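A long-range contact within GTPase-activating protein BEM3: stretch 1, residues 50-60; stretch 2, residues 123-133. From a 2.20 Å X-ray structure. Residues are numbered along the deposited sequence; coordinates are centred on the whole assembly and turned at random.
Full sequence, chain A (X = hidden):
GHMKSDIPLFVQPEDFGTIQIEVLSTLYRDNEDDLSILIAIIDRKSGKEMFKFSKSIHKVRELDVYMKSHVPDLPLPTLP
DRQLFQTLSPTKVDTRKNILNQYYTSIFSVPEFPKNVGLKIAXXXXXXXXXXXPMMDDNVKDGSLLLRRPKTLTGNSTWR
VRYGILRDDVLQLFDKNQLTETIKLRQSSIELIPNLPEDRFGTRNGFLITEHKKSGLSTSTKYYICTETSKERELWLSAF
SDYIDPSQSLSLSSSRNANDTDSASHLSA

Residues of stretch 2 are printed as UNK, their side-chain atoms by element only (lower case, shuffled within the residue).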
# COMPACT_ATOMS: atom_id res chain seq x y z
N MET A 50 -0.37 16.29 4.36
CA MET A 50 0.79 17.16 4.37
C MET A 50 1.91 16.63 3.48
O MET A 50 2.53 17.39 2.74
CB MET A 50 1.27 17.38 5.80
CG MET A 50 0.26 18.12 6.67
SD MET A 50 0.95 18.77 8.21
CE MET A 50 1.13 17.27 9.18
N PHE A 51 2.19 15.32 3.54
CA PHE A 51 3.22 14.73 2.69
C PHE A 51 3.06 13.22 2.70
O PHE A 51 2.30 12.66 3.49
CB PHE A 51 4.63 15.14 3.15
CG PHE A 51 4.96 14.73 4.56
CD1 PHE A 51 4.63 15.54 5.63
CD2 PHE A 51 5.62 13.54 4.81
CE1 PHE A 51 4.94 15.17 6.93
CE2 PHE A 51 5.93 13.16 6.11
CZ PHE A 51 5.59 13.98 7.17
N LYS A 52 3.80 12.57 1.81
CA LYS A 52 3.91 11.12 1.77
C LYS A 52 5.38 10.72 1.79
O LYS A 52 6.26 11.50 1.45
CB LYS A 52 3.25 10.52 0.51
CG LYS A 52 1.84 10.99 0.24
CD LYS A 52 1.27 10.25 -0.96
CE LYS A 52 0.08 10.98 -1.56
NZ LYS A 52 0.49 12.33 -2.04
N PHE A 53 5.63 9.48 2.20
CA PHE A 53 6.97 8.92 2.14
C PHE A 53 6.87 7.43 1.87
O PHE A 53 5.80 6.83 1.97
CB PHE A 53 7.76 9.21 3.42
CG PHE A 53 7.16 8.60 4.66
CD1 PHE A 53 7.61 7.38 5.13
CD2 PHE A 53 6.16 9.26 5.36
CE1 PHE A 53 7.07 6.81 6.28
CE2 PHE A 53 5.62 8.70 6.51
CZ PHE A 53 6.07 7.48 6.96
N SER A 54 8.01 6.84 1.51
CA SER A 54 8.07 5.45 1.09
C SER A 54 9.17 4.74 1.85
O SER A 54 10.28 5.27 1.98
CB SER A 54 8.31 5.34 -0.42
OG SER A 54 8.37 3.99 -0.83
N LYS A 55 8.88 3.55 2.35
CA LYS A 55 9.85 2.76 3.09
C LYS A 55 9.73 1.30 2.68
O LYS A 55 8.62 0.78 2.52
CB LYS A 55 9.64 2.87 4.61
CG LYS A 55 9.72 4.28 5.16
CD LYS A 55 11.14 4.81 5.15
CE LYS A 55 11.20 6.19 5.77
NZ LYS A 55 12.60 6.70 5.86
N SER A 56 10.87 0.64 2.50
CA SER A 56 10.87 -0.80 2.34
C SER A 56 10.49 -1.46 3.66
O SER A 56 10.57 -0.86 4.74
CB SER A 56 12.24 -1.30 1.88
OG SER A 56 13.19 -1.24 2.93
N ILE A 57 10.07 -2.73 3.58
CA ILE A 57 9.71 -3.47 4.79
C ILE A 57 10.93 -3.61 5.69
O ILE A 57 10.80 -3.63 6.92
CB ILE A 57 9.10 -4.83 4.41
CG1 ILE A 57 8.77 -5.64 5.67
CG2 ILE A 57 10.03 -5.61 3.49
CD1 ILE A 57 7.77 -4.97 6.59
N HIS A 58 12.12 -3.68 5.11
CA HIS A 58 13.34 -3.77 5.90
C HIS A 58 13.56 -2.52 6.74
O HIS A 58 13.93 -2.61 7.92
CB HIS A 58 14.54 -4.01 4.98
CG HIS A 58 15.85 -4.02 5.69
ND1 HIS A 58 16.23 -5.02 6.55
CD2 HIS A 58 16.88 -3.13 5.67
CE1 HIS A 58 17.43 -4.76 7.03
NE2 HIS A 58 17.85 -3.62 6.52
N LYS A 59 13.33 -1.34 6.15
CA LYS A 59 13.47 -0.10 6.91
C LYS A 59 12.44 -0.02 8.03
O LYS A 59 12.73 0.51 9.12
CB LYS A 59 13.33 1.11 5.99
CG LYS A 59 14.37 1.21 4.89
CD LYS A 59 14.37 2.61 4.28
CE LYS A 59 14.90 2.62 2.85
NZ LYS A 59 13.79 2.60 1.85
N VAL A 60 11.24 -0.54 7.79
CA VAL A 60 10.19 -0.54 8.81
C VAL A 60 10.62 -1.38 10.00
O VAL A 60 10.49 -0.96 11.16
CB VAL A 60 8.86 -1.04 8.21
CG1 VAL A 60 7.85 -1.30 9.31
CG2 VAL A 60 8.32 -0.03 7.21
N UNK A 123 12.97 11.64 12.30
CA UNK A 123 13.86 11.50 11.15
C UNK A 123 13.33 10.45 10.18
O UNK A 123 13.52 10.56 8.97
o UNK A 123 17.53 10.48 13.07
c UNK A 123 15.26 11.12 11.62
c UNK A 123 17.26 11.68 13.04
n UNK A 123 18.09 12.61 13.52
c UNK A 123 15.96 12.18 12.46
N UNK A 124 12.68 9.41 10.71
CA UNK A 124 12.13 8.35 9.86
C UNK A 124 11.13 8.91 8.85
O UNK A 124 11.26 8.68 7.65
c UNK A 124 11.49 7.28 10.74
c UNK A 124 11.91 5.09 9.60
c UNK A 124 10.14 3.81 8.64
c UNK A 124 9.67 5.90 9.71
c UNK A 124 11.01 6.07 10.00
c UNK A 124 9.23 4.77 9.03
c UNK A 124 11.48 3.97 8.92
N UNK A 125 10.14 9.67 9.33
CA UNK A 125 9.10 10.20 8.44
C UNK A 125 9.54 11.45 7.68
O UNK A 125 8.78 11.93 6.83
c UNK A 125 6.79 12.15 10.91
c UNK A 125 7.82 10.53 9.23
c UNK A 125 8.04 11.72 10.16
c UNK A 125 7.36 9.32 10.03
N UNK A 126 10.72 11.98 7.97
CA UNK A 126 11.25 13.15 7.27
C UNK A 126 12.19 12.78 6.13
O UNK A 126 12.84 13.66 5.57
c UNK A 126 11.96 14.08 8.25
o UNK A 126 11.06 14.60 9.21
N UNK A 127 12.29 11.50 5.79
CA UNK A 127 13.15 11.02 4.72
C UNK A 127 12.33 10.19 3.74
O UNK A 127 11.19 9.79 4.03
o UNK A 127 13.82 9.24 6.23
c UNK A 127 14.32 10.18 5.27
c UNK A 127 15.36 11.07 5.92
N UNK A 128 12.92 9.94 2.57
CA UNK A 128 12.27 9.20 1.49
C UNK A 128 10.93 9.82 1.12
O UNK A 128 9.95 9.13 0.85
c UNK A 128 12.10 7.72 1.85
o UNK A 128 14.13 6.67 1.21
c UNK A 128 13.41 7.04 2.16
o UNK A 128 13.73 6.88 3.36
N UNK A 129 10.89 11.16 1.11
CA UNK A 129 9.66 11.88 0.83
C UNK A 129 9.19 11.60 -0.59
O UNK A 129 9.99 11.50 -1.53
o UNK A 129 10.56 13.60 2.27
c UNK A 129 8.55 14.11 1.06
c UNK A 129 9.88 13.37 1.03
N UNK A 130 7.87 11.47 -0.75
CA UNK A 130 7.25 11.18 -2.03
C UNK A 130 6.30 12.32 -2.38
O UNK A 130 5.49 12.73 -1.54
c UNK A 130 7.47 8.69 -1.77
c UNK A 130 6.50 9.83 -2.00
c UNK A 130 5.71 9.63 -3.28
N UNK A 131 6.42 12.83 -3.60
CA UNK A 131 5.60 13.93 -4.09
C UNK A 131 4.82 13.46 -5.30
O UNK A 131 5.39 13.26 -6.37
c UNK A 131 6.46 15.15 -4.43
s UNK A 131 5.64 16.53 -2.22
c UNK A 131 6.41 16.62 -0.61
c UNK A 131 6.99 15.89 -3.22
N UNK A 132 3.51 13.28 -5.13
CA UNK A 132 2.65 12.95 -6.26
C UNK A 132 1.50 13.95 -6.34
O UNK A 132 0.89 14.29 -5.32
c UNK A 132 2.08 11.53 -6.16
o UNK A 132 1.05 11.36 -7.13
c UNK A 132 1.54 11.24 -4.76
N UNK A 133 1.19 14.45 -7.55
CA UNK A 133 0.12 15.44 -7.79
C UNK A 133 -1.27 14.83 -7.61
O UNK A 133 -1.92 15.11 -6.60
c UNK A 133 0.36 15.87 -9.24
c UNK A 133 1.03 14.68 -9.88
c UNK A 133 1.89 14.08 -8.79

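Position 123 carries three side-chain carbons in a chain, the third bearing one oxygen and one nitrogen, and touches nothing on stretch 1: a primary amide, Q123. Its CA-to-CB bond points away from stretch 1, and a polar amide suits this partly exposed place on the helix.

At position 124 a single carbon leads to a ring of six carbons. K55 lies over one face of the ring, its CE 3.8 Å from the ring centroid and its NZ 4.4 Å from it, in CH-pi and cation-pi contacts. This is F124, whose aromatic face can receive both the aliphatic arm and the charge of a lysine. The backbone also takes part, through a weak hydrogen bond from K55 NZ to F124 O (3.0 Å).

Position 125 has four carbons forked at the first, one arm two carbons long. The short arm reaches the ring of F53, the longer one approaches F51, and the CA sits over the F53 ring, 4.2 Å from the centroid, in a CH-pi contact. This is I125, with CG2 3.8 Å from F53 CZ and CD1 4.3 Å from F51 CZ. A branched aliphatic residue fits this buried site, where it borders both rings.

Position 126 has one carbon and one oxygen and makes no contact with stretch 1, hence S126. Its CA-to-CB bond points away, and a small serine takes little room in a buried place.

At position 127 one carbon bears an oxygen and a carbon, and the oxygen accepts a hydrogen bond from K55 NZ at 2.8 Å. This is T127, whose OG1 gives the lysine an acceptor.

Position 128 shows two carbons, the second carrying two oxygens, one of them 2.7 Å from K55 NZ in a salt bridge; its CA-to-CB bond points toward stretch 1. This is D128, bonded through OD2, a short carboxylate supplying charge opposite to the ammonium. Its backbone O accepts from S54 N at 3.1 Å.

Position 129 again has one carbon bearing an oxygen and a carbon. Its CA-to-CB bond points away overall, although CB touches stretch 1. It pairs with F53, their CA atoms 4.2 Å apart, and the side chains diverge. This is T129, small and polar, at home where partly exposed.

Position 130 has one carbon carrying two more, one 3.7 Å from S54 CB; its CB is 4.2 Å from K52 CB. This is V130, reaching S54 through CG2. Beta-branched and apolar, it packs closely while its N donates to K52 O at 2.7 Å, nearly straight at 171°.

Position 131 is an unbranched chain of two carbons, sulfur and carbon, the last 4.4 Å from F51 CB. This is M131; its CA-to-CB bond points away, but its flexible chain brings CE back.

Position 132 has one carbon with an oxygen and a carbon, the latter carbon 3.1 Å from K52 NZ: T132, poorly ordered, its hydroxyl suiting an exposed place.

Position 133 closes three carbons onto its own nitrogen, without contacting stretch 1: P133, a rigid ring tolerated where exposed.

The contact joins a short antiparallel pairing to two side-chain clusters. F51 and F53 pack against I125, while K55 extends its ammonium to F124 O, T127 OG1 and D128 OD2. Together the stretches bury 765 Å², counting both sides.

Stretch 2 (123-133) QFISTDTVMTP
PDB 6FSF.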